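Local atomic coordinates of hydrazine synthase subunit alpha (Candidatus Kuenenia stuttgartiensis, PDB entry 5C2V), a protein that works in the hydrazine synthase complex of anammox bacteria, where it condenses hydroxylamine formed in the gamma subunit with ammonia to yield hydrazine. Residues N666-G671 with G705-P710; E694-K699 with A731-I736; S711-I714 with L718-R721. One frame throughout, in Å; residues are numbered along the deposited sequence.

Contact 1 of 3, residues N666-G671 with G705-P710. With HEC (heme c), chain B.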
loop_
_atom_site.group_PDB
_atom_site.type_symbol
_atom_site.label_atom_id
_atom_site.label_comp_id
_atom_site.label_asym_id
_atom_site.label_seq_id
_atom_site.Cartn_x
_atom_site.Cartn_y
_atom_site.Cartn_z
ATOM N N ASN D 666 17.689 27.441 -17.832
ATOM C CA ASN D 666 18.414 26.177 -17.727
ATOM C C ASN D 666 18.151 25.460 -16.406
ATOM O O ASN D 666 18.917 25.611 -15.454
ATOM C CB ASN D 666 19.916 26.400 -17.905
ATOM C CG ASN D 666 20.692 25.097 -17.998
ATOM O OD1 ASN D 666 20.124 24.041 -18.275
ATOM N ND2 ASN D 666 21.998 25.168 -17.766
ATOM N N PRO D 667 17.060 24.678 -16.343
ATOM C CA PRO D 667 16.663 23.955 -15.130
ATOM C C PRO D 667 17.733 22.979 -14.641
ATOM O O PRO D 667 18.455 22.411 -15.461
ATOM C CB PRO D 667 15.401 23.202 -15.567
ATOM C CG PRO D 667 15.528 23.079 -17.044
ATOM C CD PRO D 667 16.190 24.349 -17.485
ATOM N N PRO D 668 17.843 22.796 -13.313
ATOM C CA PRO D 668 17.044 23.487 -12.295
ATOM C C PRO D 668 17.515 24.923 -12.091
ATOM O O PRO D 668 18.666 25.227 -12.406
ATOM C CB PRO D 668 17.280 22.648 -11.040
ATOM C CG PRO D 668 18.653 22.105 -11.228
ATOM C CD PRO D 668 18.801 21.851 -12.708
ATOM N N ASN D 669 16.653 25.791 -11.569
ATOM C CA ASN D 669 17.025 27.190 -11.426
ATOM C C ASN D 669 17.635 27.425 -10.053
ATOM O O ASN D 669 16.941 27.424 -9.036
ATOM C CB ASN D 669 15.803 28.089 -11.642
ATOM C CG ASN D 669 16.134 29.565 -11.555
ATOM O OD1 ASN D 669 17.297 29.961 -11.637
ATOM N ND2 ASN D 669 15.107 30.391 -11.395
ATOM N N LEU D 670 18.948 27.625 -10.042
ATOM C CA LEU D 670 19.713 27.747 -8.806
ATOM C C LEU D 670 20.042 29.192 -8.435
ATOM O O LEU D 670 20.685 29.445 -7.418
ATOM C CB LEU D 670 20.991 26.916 -8.912
ATOM C CG LEU D 670 20.724 25.449 -9.262
ATOM C CD1 LEU D 670 22.012 24.648 -9.338
ATOM C CD2 LEU D 670 19.756 24.825 -8.265
ATOM N N GLY D 671 19.614 30.135 -9.268
ATOM C CA GLY D 671 19.921 31.537 -9.044
ATOM C C GLY D 671 18.977 32.203 -8.061
ATOM O O GLY D 671 18.070 31.564 -7.530
ATOM N N GLY D 705 12.042 13.468 -5.404
ATOM C CA GLY D 705 11.570 14.375 -6.434
ATOM C C GLY D 705 12.353 14.211 -7.720
ATOM O O GLY D 705 12.887 13.137 -7.998
ATOM N N LYS D 706 12.408 15.276 -8.515
ATOM C CA LYS D 706 13.221 15.269 -9.721
ATOM C C LYS D 706 14.699 15.088 -9.385
ATOM O O LYS D 706 15.326 14.122 -9.819
ATOM C CB LYS D 706 13.026 16.567 -10.512
ATOM C CG LYS D 706 11.645 16.745 -11.128
ATOM C CD LYS D 706 11.571 18.034 -11.937
ATOM C CE LYS D 706 10.238 18.169 -12.658
ATOM N NZ LYS D 706 10.185 19.392 -13.507
ATOM N N TYR D 707 15.254 16.027 -8.623
ATOM C CA TYR D 707 16.677 15.992 -8.295
ATOM C C TYR D 707 17.053 15.464 -6.908
ATOM O O TYR D 707 18.236 15.282 -6.625
ATOM C CB TYR D 707 17.259 17.398 -8.454
ATOM C CG TYR D 707 16.936 18.024 -9.787
ATOM C CD1 TYR D 707 17.702 17.745 -10.909
ATOM C CD2 TYR D 707 15.856 18.885 -9.928
ATOM C CE1 TYR D 707 17.406 18.310 -12.132
ATOM C CE2 TYR D 707 15.552 19.455 -11.146
ATOM C CZ TYR D 707 16.332 19.165 -12.245
ATOM O OH TYR D 707 16.034 19.730 -13.462
ATOM N N VAL D 708 16.077 15.200 -6.046
ATOM C CA VAL D 708 16.407 14.879 -4.655
ATOM C C VAL D 708 15.554 13.768 -4.047
ATOM O O VAL D 708 14.324 13.824 -4.078
ATOM C CB VAL D 708 16.290 16.137 -3.753
ATOM C CG1 VAL D 708 16.228 15.748 -2.282
ATOM C CG2 VAL D 708 17.452 17.091 -4.003
ATOM N N ASN D 709 16.223 12.763 -3.490
ATOM C CA ASN D 709 15.553 11.733 -2.706
ATOM C C ASN D 709 15.945 11.849 -1.236
ATOM O O ASN D 709 17.066 11.520 -0.863
ATOM C CB ASN D 709 15.896 10.340 -3.243
ATOM C CG ASN D 709 15.338 10.095 -4.633
ATOM O OD1 ASN D 709 14.374 9.348 -4.804
ATOM N ND2 ASN D 709 15.941 10.725 -5.634
ATOM N N PRO D 710 15.021 12.329 -0.394
ATOM C CA PRO D 710 15.306 12.514 1.033
ATOM C C PRO D 710 15.716 11.221 1.739
ATOM O O PRO D 710 15.073 10.182 1.586
ATOM C CB PRO D 710 13.983 13.050 1.582
ATOM C CG PRO D 710 13.373 13.755 0.418
ATOM C CD PRO D 710 13.720 12.904 -0.772
HETATM FE FE HEC B . 24.500 22.022 -14.377
HETATM C CHA HEC B . 22.405 20.109 -16.308
HETATM C CHB HEC B . 23.183 20.617 -11.536
HETATM C CHC HEC B . 26.686 23.859 -12.423
HETATM C CHD HEC B . 25.689 23.650 -17.164
HETATM N NA HEC B . 23.037 20.655 -13.990
HETATM C C1A HEC B . 22.348 19.927 -14.943
HETATM C C2A HEC B . 21.551 18.934 -14.251
HETATM C C3A HEC B . 21.762 19.071 -12.939
HETATM C C4A HEC B . 22.703 20.157 -12.744
HETATM C CMA HEC B . 21.118 18.220 -11.823
HETATM C CAA HEC B . 20.620 17.898 -14.917
HETATM C CBA HEC B . 19.228 18.497 -15.097
HETATM C CGA HEC B . 18.286 17.438 -15.610
HETATM O O1A HEC B . 17.055 17.563 -15.381
HETATM O O2A HEC B . 18.767 16.462 -16.240
HETATM N NB HEC B . 24.829 22.247 -12.352
HETATM C C1B HEC B . 24.247 21.478 -11.364
HETATM C C2B HEC B . 24.953 21.736 -10.123
HETATM C C3B HEC B . 25.912 22.637 -10.369
HETATM C C4B HEC B . 25.858 22.970 -11.777
HETATM C CMB HEC B . 24.627 21.092 -8.758
HETATM C CAB HEC B . 26.928 23.223 -9.363
HETATM C CBB HEC B . 27.971 22.151 -8.978
HETATM N NC HEC B . 25.922 23.476 -14.725
HETATM C C1C HEC B . 26.705 24.105 -13.776
HETATM C C2C HEC B . 27.637 24.977 -14.461
HETATM C C3C HEC B . 27.280 25.012 -15.752
HETATM C C4C HEC B . 26.249 24.008 -15.956
HETATM C CMC HEC B . 28.569 25.976 -13.740
HETATM C CAC HEC B . 27.933 25.863 -16.869
HETATM C CBC HEC B . 29.403 25.445 -17.099
HETATM N ND HEC B . 24.089 21.901 -16.432
HETATM C C1D HEC B . 24.749 22.666 -17.393
HETATM C C2D HEC B . 24.284 22.262 -18.699
HETATM C C3D HEC B . 23.260 21.144 -18.459
HETATM C C4D HEC B . 23.199 20.994 -17.012
HETATM C CMD HEC B . 24.738 22.831 -20.062
HETATM C CAD HEC B . 22.480 20.406 -19.579
HETATM C CBD HEC B . 22.268 18.910 -19.341
HETATM C CGD HEC B . 23.566 18.187 -19.088
HETATM O O1D HEC B . 23.520 17.083 -18.486
HETATM O O2D HEC B . 24.643 18.701 -19.484
#
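The pyrrolidine ring of P668 lies over one face of the phenol ring of Y707, and these two side chains make most of the contact. P668 CG stands 4.0 Å from the centroid of the Y707 ring and 17° off its normal, a CH-pi contact displaced toward the rim. Beside it, P668 CB approaches Y707 CE2 to 3.6 Å, while P668 CD reaches the hydroxyl end, 3.6 Å from Y707 OH. CG alone is thus over the face, and CB and CD stand above the plane just beyond the rim. The peptide bond between P667 and P668 is cis, and P667 meets the tyrosine at the hydroxyl, where its CB is 4.1 Å from Y707 OH.

Both segments belong to the cytochrome c domain that carries the bis-histidine heme c, and 666-671 closely follows the CXXCH motif of C658, C661 and H662. P668 turns its carbonyl oxygen to ND1 of H662, one of the two axial ligands beside H745, in the manner of the proline that holds the proximal histidine in class I cytochromes c. With CG of Y707 opposite the carbonyl carbon and beside the backbone N (chi1 -51°), the ring turns one face to the proline and an edge to the heme; its OH donates a hydrogen bond of 3.1 Å to O1A of the heme propionate. The heme also borders the ring itself, with CMA 3.6 Å from Y707 CD1 and CBA at the edge, in the ring plane. On the heme side N666 ND2 comes 3.7 Å from heme C1D and is hydrogen-bonded to the carbonyl oxygen of C661.

Away from this buried centre the packing thins. P667 is partly exposed and borders R291 of the neighbouring beta subunit, and K706 makes a salt bridge with E694, clear of P667 and P668.

Contact 2 of 3, residues E694-K699 with A731-I736. With HEC (heme c), chain B.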
loop_
_atom_site.group_PDB
_atom_site.type_symbol
_atom_site.label_atom_id
_atom_site.label_comp_id
_atom_site.label_asym_id
_atom_site.label_seq_id
_atom_site.Cartn_x
_atom_site.Cartn_y
_atom_site.Cartn_z
ATOM N N GLU D 694 11.591 19.936 -5.951
ATOM C CA GLU D 694 10.433 19.774 -6.830
ATOM C C GLU D 694 10.100 18.305 -7.097
ATOM O O GLU D 694 10.991 17.502 -7.375
ATOM C CB GLU D 694 10.676 20.500 -8.155
ATOM C CG GLU D 694 9.537 20.385 -9.156
ATOM C CD GLU D 694 9.819 21.122 -10.450
ATOM O OE1 GLU D 694 10.935 21.668 -10.594
ATOM O OE2 GLU D 694 8.926 21.155 -11.322
ATOM N N PRO D 695 8.806 17.953 -7.010
ATOM C CA PRO D 695 8.320 16.596 -7.294
ATOM C C PRO D 695 8.464 16.211 -8.764
ATOM O O PRO D 695 8.655 17.079 -9.616
ATOM C CB PRO D 695 6.838 16.661 -6.899
ATOM C CG PRO D 695 6.720 17.849 -6.008
ATOM C CD PRO D 695 7.732 18.826 -6.510
ATOM N N GLN D 696 8.373 14.916 -9.049
ATOM C CA GLN D 696 8.452 14.415 -10.417
ATOM C C GLN D 696 7.229 13.565 -10.749
ATOM O O GLN D 696 6.782 12.764 -9.928
ATOM C CB GLN D 696 9.735 13.604 -10.616
ATOM C CG GLN D 696 9.897 13.014 -12.006
ATOM C CD GLN D 696 11.216 12.287 -12.178
ATOM O OE1 GLN D 696 12.276 12.910 -12.245
ATOM N NE2 GLN D 696 11.158 10.963 -12.248
ATOM N N ARG D 697 6.686 13.748 -11.950
ATOM C CA ARG D 697 5.502 13.006 -12.375
ATOM C C ARG D 697 5.770 11.507 -12.421
ATOM O O ARG D 697 6.762 11.061 -12.999
ATOM C CB ARG D 697 5.020 13.487 -13.745
ATOM C CG ARG D 697 3.743 12.803 -14.217
ATOM C CD ARG D 697 3.311 13.283 -15.595
ATOM N NE ARG D 697 4.204 12.821 -16.655
ATOM C CZ ARG D 697 4.102 11.639 -17.255
ATOM N NH1 ARG D 697 3.147 10.790 -16.899
ATOM N NH2 ARG D 697 4.957 11.304 -18.212
ATOM N N GLY D 698 4.881 10.735 -11.805
ATOM C CA GLY D 698 4.993 9.289 -11.814
ATOM C C GLY D 698 5.931 8.743 -10.754
ATOM O O GLY D 698 6.233 7.551 -10.743
ATOM N N LYS D 699 6.397 9.614 -9.865
ATOM C CA LYS D 699 7.269 9.188 -8.777
ATOM C C LYS D 699 6.684 9.542 -7.415
ATOM O O LYS D 699 6.286 10.682 -7.177
ATOM C CB LYS D 699 8.660 9.812 -8.915
ATOM C CG LYS D 699 9.588 9.476 -7.755
ATOM C CD LYS D 699 10.897 10.248 -7.825
ATOM C CE LYS D 699 11.755 9.798 -8.988
ATOM N NZ LYS D 699 13.081 10.476 -8.982
ATOM N N ALA D 731 16.911 3.738 -10.482
ATOM C CA ALA D 731 17.095 4.879 -11.367
ATOM C C ALA D 731 16.024 5.928 -11.105
ATOM O O ALA D 731 14.837 5.607 -11.065
ATOM C CB ALA D 731 17.068 4.435 -12.820
ATOM N N PRO D 732 16.443 7.187 -10.916
ATOM C CA PRO D 732 15.498 8.280 -10.655
ATOM C C PRO D 732 14.523 8.499 -11.811
ATOM O O PRO D 732 13.365 8.834 -11.569
ATOM C CB PRO D 732 16.409 9.498 -10.459
ATOM C CG PRO D 732 17.712 9.122 -11.086
ATOM C CD PRO D 732 17.842 7.646 -10.891
ATOM N N ARG D 733 14.982 8.310 -13.045
ATOM C CA ARG D 733 14.101 8.419 -14.203
ATOM C C ARG D 733 14.657 7.665 -15.409
ATOM O O ARG D 733 15.745 7.090 -15.347
ATOM C CB ARG D 733 13.865 9.888 -14.560
ATOM C CG ARG D 733 15.071 10.586 -15.152
ATOM C CD ARG D 733 14.818 12.075 -15.333
ATOM N NE ARG D 733 15.876 12.701 -16.123
ATOM C CZ ARG D 733 16.171 13.996 -16.092
ATOM N NH1 ARG D 733 15.491 14.816 -15.304
ATOM N NH2 ARG D 733 17.152 14.470 -16.849
ATOM N N GLU D 734 13.905 7.675 -16.506
ATOM C CA GLU D 734 14.278 6.933 -17.708
ATOM C C GLU D 734 15.414 7.603 -18.475
ATOM O O GLU D 734 16.377 6.946 -18.869
ATOM C CB GLU D 734 13.064 6.760 -18.624
ATOM C CG GLU D 734 11.948 5.928 -18.018
ATOM C CD GLU D 734 10.702 5.912 -18.881
ATOM O OE1 GLU D 734 10.524 6.849 -19.686
ATOM O OE2 GLU D 734 9.902 4.961 -18.755
ATOM N N LYS D 735 15.298 8.910 -18.688
ATOM C CA LYS D 735 16.356 9.662 -19.348
ATOM C C LYS D 735 17.167 10.420 -18.309
ATOM O O LYS D 735 16.707 11.419 -17.764
ATOM C CB LYS D 735 15.775 10.639 -20.374
ATOM C CG LYS D 735 14.915 9.999 -21.453
ATOM C CD LYS D 735 15.759 9.242 -22.464
ATOM C CE LYS D 735 14.921 8.794 -23.651
ATOM N NZ LYS D 735 13.814 7.889 -23.236
ATOM N N ILE D 736 18.387 9.959 -18.057
ATOM C CA ILE D 736 19.223 10.555 -17.023
ATOM C C ILE D 736 20.363 11.355 -17.638
ATOM O O ILE D 736 20.446 12.570 -17.462
ATOM C CB ILE D 736 19.796 9.484 -16.076
ATOM C CG1 ILE D 736 18.661 8.681 -15.439
ATOM C CG2 ILE D 736 20.660 10.129 -15.003
ATOM C CD1 ILE D 736 19.128 7.612 -14.480
HETATM FE FE HEC B . 24.500 22.022 -14.377
HETATM C CHA HEC B . 22.405 20.109 -16.308
HETATM C CHB HEC B . 23.183 20.617 -11.536
HETATM C CHC HEC B . 26.686 23.859 -12.423
HETATM C CHD HEC B . 25.689 23.650 -17.164
HETATM N NA HEC B . 23.037 20.655 -13.990
HETATM C C1A HEC B . 22.348 19.927 -14.943
HETATM C C2A HEC B . 21.551 18.934 -14.251
HETATM C C3A HEC B . 21.762 19.071 -12.939
HETATM C C4A HEC B . 22.703 20.157 -12.744
HETATM C CMA HEC B . 21.118 18.220 -11.823
HETATM C CAA HEC B . 20.620 17.898 -14.917
HETATM C CBA HEC B . 19.228 18.497 -15.097
HETATM C CGA HEC B . 18.286 17.438 -15.610
HETATM O O1A HEC B . 17.055 17.563 -15.381
HETATM O O2A HEC B . 18.767 16.462 -16.240
HETATM N NB HEC B . 24.829 22.247 -12.352
HETATM C C1B HEC B . 24.247 21.478 -11.364
HETATM C C2B HEC B . 24.953 21.736 -10.123
HETATM C C3B HEC B . 25.912 22.637 -10.369
HETATM C C4B HEC B . 25.858 22.970 -11.777
HETATM C CMB HEC B . 24.627 21.092 -8.758
HETATM C CAB HEC B . 26.928 23.223 -9.363
HETATM C CBB HEC B . 27.971 22.151 -8.978
HETATM N NC HEC B . 25.922 23.476 -14.725
HETATM C C1C HEC B . 26.705 24.105 -13.776
HETATM C C2C HEC B . 27.637 24.977 -14.461
HETATM C C3C HEC B . 27.280 25.012 -15.752
HETATM C C4C HEC B . 26.249 24.008 -15.956
HETATM C CMC HEC B . 28.569 25.976 -13.740
HETATM C CAC HEC B . 27.933 25.863 -16.869
HETATM C CBC HEC B . 29.403 25.445 -17.099
HETATM N ND HEC B . 24.089 21.901 -16.432
HETATM C C1D HEC B . 24.749 22.666 -17.393
HETATM C C2D HEC B . 24.284 22.262 -18.699
HETATM C C3D HEC B . 23.260 21.144 -18.459
HETATM C C4D HEC B . 23.199 20.994 -17.012
HETATM C CMD HEC B . 24.738 22.831 -20.062
HETATM C CAD HEC B . 22.480 20.406 -19.579
HETATM C CBD HEC B . 22.268 18.910 -19.341
HETATM C CGD HEC B . 23.566 18.187 -19.088
HETATM O O1D HEC B . 23.520 17.083 -18.486
HETATM O O2D HEC B . 24.643 18.701 -19.484
#
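The carbonyl oxygen of P732 receives two side chains from the opposing loop, Q696 and K699. Q696 NE2 donates the firmer bond, 3.1 Å to P732 O with an N-H...O angle of 148°, arriving 28° out of the carbonyl plane. K699 NZ makes only a weak bond to the same P732 O; its stronger partner is the carbonyl oxygen of G705, so the ammonium group links two backbone carbonyls. Q696 and K699 are the first and last residues of a type II beta turn, with G698 at positive phi in the third place, and the turn sends both side chains to the same oxygen. The exposed R697 forms a salt bridge with E297 of the neighbouring beta subunit.

Next to this site R733 crosses the Q696 side chain at about a right angle, its CB 3.7 Å from Q696 NE2. CG of R733 sits between the backbone N and the carbonyl carbon (chi1 71°), and the chain then runs extended to the heme c. There the guanidinium group meets one propionate end-on with two hydrogen bonds, NH2 to heme O2A and NH1 to heme O1A, although its exact placement is doubtful because R733 NE is modelled too close to K735 O. This paired bond probably offsets the propionate charge.

Neither segment has regular secondary structure. P732 and R733 rest on helix 717-722 through L717, P732 also through W720.

Contact 3 of 3, residues S711-I714 with L718-R721. With HEC (heme c), chain B.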
loop_
_atom_site.group_PDB
_atom_site.type_symbol
_atom_site.label_atom_id
_atom_site.label_comp_id
_atom_site.label_asym_id
_atom_site.label_seq_id
_atom_site.Cartn_x
_atom_site.Cartn_y
_atom_site.Cartn_z
ATOM N N SER D 711 16.808 11.318 2.492
ATOM C CA SER D 711 17.433 10.209 3.211
ATOM C C SER D 711 17.886 9.066 2.304
ATOM O O SER D 711 18.127 7.954 2.773
ATOM C CB SER D 711 16.479 9.665 4.279
ATOM O OG SER D 711 17.025 8.523 4.920
ATOM N N ALA D 712 18.004 9.338 1.007
ATOM C CA ALA D 712 18.895 8.572 0.149
ATOM C C ALA D 712 19.593 9.517 -0.822
ATOM O O ALA D 712 18.973 10.017 -1.757
ATOM C CB ALA D 712 18.131 7.491 -0.602
ATOM N N ALA D 713 20.892 9.719 -0.645
ATOM C CA ALA D 713 21.639 10.566 -1.565
ATOM C C ALA D 713 22.006 9.752 -2.790
ATOM O O ALA D 713 22.088 10.265 -3.903
ATOM C CB ALA D 713 22.879 11.130 -0.897
ATOM N N ILE D 714 22.210 8.461 -2.559
ATOM C CA ILE D 714 22.632 7.528 -3.588
ATOM C C ILE D 714 21.541 7.327 -4.646
ATOM O O ILE D 714 21.825 6.925 -5.774
ATOM C CB ILE D 714 23.022 6.177 -2.948
ATOM C CG1 ILE D 714 23.782 5.289 -3.935
ATOM C CG2 ILE D 714 21.798 5.478 -2.382
ATOM C CD1 ILE D 714 24.216 3.964 -3.345
ATOM N N LEU D 718 20.551 14.380 -8.613
ATOM C CA LEU D 718 21.542 15.426 -8.393
ATOM C C LEU D 718 22.903 14.826 -8.063
ATOM O O LEU D 718 23.925 15.229 -8.619
ATOM C CB LEU D 718 21.096 16.361 -7.268
ATOM C CG LEU D 718 22.093 17.436 -6.841
ATOM C CD1 LEU D 718 22.409 18.348 -8.009
ATOM C CD2 LEU D 718 21.557 18.233 -5.660
ATOM N N VAL D 719 22.904 13.854 -7.158
ATOM C CA VAL D 719 24.132 13.186 -6.749
ATOM C C VAL D 719 24.664 12.303 -7.875
ATOM O O VAL D 719 25.875 12.200 -8.078
ATOM C CB VAL D 719 23.911 12.342 -5.481
ATOM C CG1 VAL D 719 25.209 11.702 -5.028
ATOM C CG2 VAL D 719 23.335 13.206 -4.372
ATOM N N TRP D 720 23.748 11.674 -8.607
ATOM C CA TRP D 720 24.103 10.889 -9.787
ATOM C C TRP D 720 24.899 11.729 -10.779
ATOM O O TRP D 720 25.867 11.255 -11.372
ATOM C CB TRP D 720 22.848 10.334 -10.467
ATOM C CG TRP D 720 22.339 9.050 -9.879
ATOM C CD1 TRP D 720 22.118 8.781 -8.561
ATOM C CD2 TRP D 720 21.968 7.867 -10.598
ATOM N NE1 TRP D 720 21.642 7.500 -8.411
ATOM C CE2 TRP D 720 21.540 6.918 -9.648
ATOM C CE3 TRP D 720 21.959 7.516 -11.951
ATOM C CZ2 TRP D 720 21.109 5.642 -10.007
ATOM C CZ3 TRP D 720 21.531 6.250 -12.306
ATOM C CH2 TRP D 720 21.113 5.329 -11.339
ATOM N N ARG D 721 24.484 12.980 -10.949
ATOM C CA ARG D 721 25.149 13.885 -11.879
ATOM C C ARG D 721 26.439 14.457 -11.303
ATOM O O ARG D 721 27.426 14.621 -12.019
ATOM C CB ARG D 721 24.210 15.023 -12.284
ATOM C CG ARG D 721 23.040 14.578 -13.146
ATOM C CD ARG D 721 23.515 13.718 -14.306
ATOM N NE ARG D 721 24.553 14.378 -15.092
ATOM C CZ ARG D 721 24.311 15.194 -16.113
ATOM N NH1 ARG D 721 23.062 15.453 -16.473
ATOM N NH2 ARG D 721 25.318 15.752 -16.772
HETATM FE FE HEC B . 24.500 22.022 -14.377
HETATM C CHA HEC B . 22.405 20.109 -16.308
HETATM C CHB HEC B . 23.183 20.617 -11.536
HETATM C CHC HEC B . 26.686 23.859 -12.423
HETATM C CHD HEC B . 25.689 23.650 -17.164
HETATM N NA HEC B . 23.037 20.655 -13.990
HETATM C C1A HEC B . 22.348 19.927 -14.943
HETATM C C2A HEC B . 21.551 18.934 -14.251
HETATM C C3A HEC B . 21.762 19.071 -12.939
HETATM C C4A HEC B . 22.703 20.157 -12.744
HETATM C CMA HEC B . 21.118 18.220 -11.823
HETATM C CAA HEC B . 20.620 17.898 -14.917
HETATM C CBA HEC B . 19.228 18.497 -15.097
HETATM C CGA HEC B . 18.286 17.438 -15.610
HETATM O O1A HEC B . 17.055 17.563 -15.381
HETATM O O2A HEC B . 18.767 16.462 -16.240
HETATM N NB HEC B . 24.829 22.247 -12.352
HETATM C C1B HEC B . 24.247 21.478 -11.364
HETATM C C2B HEC B . 24.953 21.736 -10.123
HETATM C C3B HEC B . 25.912 22.637 -10.369
HETATM C C4B HEC B . 25.858 22.970 -11.777
HETATM C CMB HEC B . 24.627 21.092 -8.758
HETATM C CAB HEC B . 26.928 23.223 -9.363
HETATM C CBB HEC B . 27.971 22.151 -8.978
HETATM N NC HEC B . 25.922 23.476 -14.725
HETATM C C1C HEC B . 26.705 24.105 -13.776
HETATM C C2C HEC B . 27.637 24.977 -14.461
HETATM C C3C HEC B . 27.280 25.012 -15.752
HETATM C C4C HEC B . 26.249 24.008 -15.956
HETATM C CMC HEC B . 28.569 25.976 -13.740
HETATM C CAC HEC B . 27.933 25.863 -16.869
HETATM C CBC HEC B . 29.403 25.445 -17.099
HETATM N ND HEC B . 24.089 21.901 -16.432
HETATM C C1D HEC B . 24.749 22.666 -17.393
HETATM C C2D HEC B . 24.284 22.262 -18.699
HETATM C C3D HEC B . 23.260 21.144 -18.459
HETATM C C4D HEC B . 23.199 20.994 -17.012
HETATM C CMD HEC B . 24.738 22.831 -20.062
HETATM C CAD HEC B . 22.480 20.406 -19.579
HETATM C CBD HEC B . 22.268 18.910 -19.341
HETATM C CGD HEC B . 23.566 18.187 -19.088
HETATM O O1D HEC B . 23.520 17.083 -18.486
HETATM O O2D HEC B . 24.643 18.701 -19.484
#
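V719 sets its branched end against the peptide carbonyl of A713, with CB and both methyl groups bordering the oxygen, and its CG2 also packs on A713 CB at 4.1 Å. The valine points from the first half of helix 717-722 into the loop that leads up to it, so the contact is a local fold-back of 711-714 onto its own helix. I761 of helix 751-762 packs on both A713 and V719, while D762 accepts the backbone N-H of A713.

One residue on, W720 turns its indole back toward the incoming loop, with CG beside its backbone N (chi1 -84°). NE1 donates to I714 O over 2.7 Å at an N-H...O angle of 145°. The oxygen lies near the indole plane, whereas the nitrogen stands 29° out of the carbonyl plane; S728 OG adds a weak bond to the same oxygen.

The helix reaches heme c through L718 and R721. L718 CD1 packs on heme CMB at 3.6 Å, and R721, bent twice along its chain, brings both terminal nitrogens to one propionate oxygen: NH1 is 2.6 Å and NH2 2.8 Å from heme O1D. R721 NH2 also bridges to E724. The buried I714 carbonyl is therefore satisfied by side chains, and the buried arginine charge is probably balanced by propionate and glutamate together.

Overall arrangement
From the N terminus, the chain leaves helix 646-657, passes the heme-binding cysteines and enters 666-671. It runs through helix 687-692 and the turn at 694-699 before 705-710 returns to close contact 1. Contact 2 opens within that loop and closes beyond it at 731-736, so the two cross; K699 with G705 and E694 with K706 join them directly. Contact 3 follows contact 1 in series and is a short closure inside the span of contact 2, bound to contact 1 through Y707 O and L718 N. Together they tie helix 717-722 and its flanking loops to the bis-histidine heme, which all three contacts touch.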